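Local coordinates for tRNA (adenine(58)-N(1))-methyltransferase catalytic subunit TRM61 C-terminal domain-containing protein (Thermoplasma acidophilum, PDB 1YB2), which probably transfers methyl groups from S-adenosyl-L-methionine to adenine in RNA, perhaps to N1 of adenine 58 in tRNA, at residues A[187-190]-A[191-194]. Numbering follows the deposited sequence.
Sequences IPDP and WNHV
H193 N donates to P190 O at 2.8 Å, and one residue earlier N192 N donates to D189 O at 3.1 Å, the i to i+3 pattern of a 3-10 turn. D189 also holds N192 through its carboxylate: OD2 of D189 takes ND2 of N192 at 2.9 Å in a nearly straight bond (174°); the oxygen lies in the amide plane, but the donor reaches it on the anti side, with carboxylate and amide planes 78° apart. CG of D189 lies between its own backbone N and carbonyl carbon (chi1 61°), which swings the carboxylate over to N192. W191 folds its indole back over the turn: CA of D189 sits 3.7 Å from the centroid of the six-membered ring, a CH-pi contact, and CZ3 packs against CD of P190. K219 adds a cation-pi contact to the indole, while P190 rests on F209 and L211 of strand 205-211. H193 takes the N-cap position of helix 194-199 and touches D170, predicted to bind S-adenosyl-L-methionine. OD1 of D189 lies at the edge of the H193 ring and in its plane, 3.6 Å from NE2, without a hydrogen bond. Beside the presumed cofactor site of this Rossmann-like methyltransferase domain, the D189 carboxylate is thus held unevenly: OD2 is bonded, OD1 buried without a partner.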
loop_
_atom_site.group_PDB
_atom_site.type_symbol
_atom_site.label_atom_id
_atom_site.label_comp_id
_atom_site.label_asym_id
_atom_site.label_seq_id
_atom_site.Cartn_x
_atom_site.Cartn_y
_atom_site.Cartn_z
ATOM N N ILE A 187 -8.218 2.706 16.762
ATOM C CA ILE A 187 -8.929 3.121 17.967
ATOM C C ILE A 187 -7.945 3.291 19.120
ATOM O O ILE A 187 -6.846 2.731 19.064
ATOM C CB ILE A 187 -10.046 2.117 18.376
ATOM C CG1 ILE A 187 -9.514 0.675 18.412
ATOM C CG2 ILE A 187 -11.280 2.294 17.475
ATOM C CD1 ILE A 187 -10.498 -0.312 19.026
ATOM N N PRO A 188 -8.324 4.086 20.149
ATOM C CA PRO A 188 -7.488 4.369 21.320
ATOM C C PRO A 188 -7.037 3.113 22.059
ATOM O O PRO A 188 -5.840 2.961 22.343
ATOM C CB PRO A 188 -8.419 5.176 22.234
ATOM C CG PRO A 188 -9.429 5.746 21.361
ATOM C CD PRO A 188 -9.617 4.792 20.230
ATOM N N ASP A 189 -7.974 2.217 22.363
ATOM C CA ASP A 189 -7.682 1.103 23.267
ATOM C C ASP A 189 -8.010 -0.272 22.670
ATOM O O ASP A 189 -8.929 -0.956 23.140
ATOM C CB ASP A 189 -8.405 1.310 24.607
ATOM C CG ASP A 189 -9.919 1.360 24.460
ATOM O OD1 ASP A 189 -10.415 1.687 23.353
ATOM O OD2 ASP A 189 -10.614 1.056 25.464
ATOM N N PRO A 190 -7.266 -0.687 21.621
ATOM C CA PRO A 190 -7.613 -1.988 21.023
ATOM C C PRO A 190 -7.455 -3.194 21.964
ATOM O O PRO A 190 -8.176 -4.183 21.800
ATOM C CB PRO A 190 -6.682 -2.084 19.811
ATOM C CG PRO A 190 -5.546 -1.161 20.109
ATOM C CD PRO A 190 -6.150 -0.032 20.909
ATOM N N TRP A 191 -6.537 -3.120 22.935
ATOM C CA TRP A 191 -6.362 -4.206 23.921
ATOM C C TRP A 191 -7.668 -4.577 24.635
ATOM O O TRP A 191 -7.825 -5.699 25.105
ATOM C CB TRP A 191 -5.233 -3.900 24.931
ATOM C CG TRP A 191 -5.354 -2.528 25.549
ATOM C CD1 TRP A 191 -6.038 -2.201 26.682
ATOM C CD2 TRP A 191 -4.829 -1.297 25.026
ATOM N NE1 TRP A 191 -5.954 -0.837 26.915
ATOM C CE2 TRP A 191 -5.223 -0.262 25.912
ATOM C CE3 TRP A 191 -4.052 -0.970 23.907
ATOM C CZ2 TRP A 191 -4.865 1.072 25.711
ATOM C CZ3 TRP A 191 -3.702 0.358 23.706
ATOM C CH2 TRP A 191 -4.111 1.365 24.607
ATOM N N ASN A 192 -8.619 -3.654 24.696
ATOM C CA ASN A 192 -9.888 -3.918 25.377
ATOM C C ASN A 192 -10.920 -4.570 24.476
ATOM O O ASN A 192 -12.020 -4.912 24.938
ATOM C CB ASN A 192 -10.464 -2.627 25.966
ATOM C CG ASN A 192 -9.727 -2.171 27.211
ATOM O OD1 ASN A 192 -9.310 -2.983 28.040
ATOM N ND2 ASN A 192 -9.554 -0.867 27.343
ATOM N N HIS A 193 -10.568 -4.746 23.197
ATOM C CA HIS A 193 -11.520 -5.241 22.190
ATOM C C HIS A 193 -10.987 -6.360 21.306
ATOM O O HIS A 193 -11.603 -6.711 20.304
ATOM C CB HIS A 193 -12.012 -4.067 21.337
ATOM C CG HIS A 193 -12.496 -2.915 22.160
ATOM N ND1 HIS A 193 -13.619 -2.995 22.958
ATOM C CD2 HIS A 193 -11.993 -1.673 22.340
ATOM C CE1 HIS A 193 -13.792 -1.846 23.585
ATOM N NE2 HIS A 193 -12.821 -1.028 23.227
ATOM N N VAL A 194 -9.855 -6.941 21.696
ATOM C CA VAL A 194 -9.249 -7.990 20.900
ATOM C C VAL A 194 -10.110 -9.254 20.817
ATOM O O VAL A 194 -10.232 -9.816 19.745
ATOM C CB VAL A 194 -7.759 -8.272 21.281
ATOM C CG1 VAL A 194 -6.867 -7.207 20.668
ATOM C CG2 VAL A 194 -7.562 -8.324 22.801
#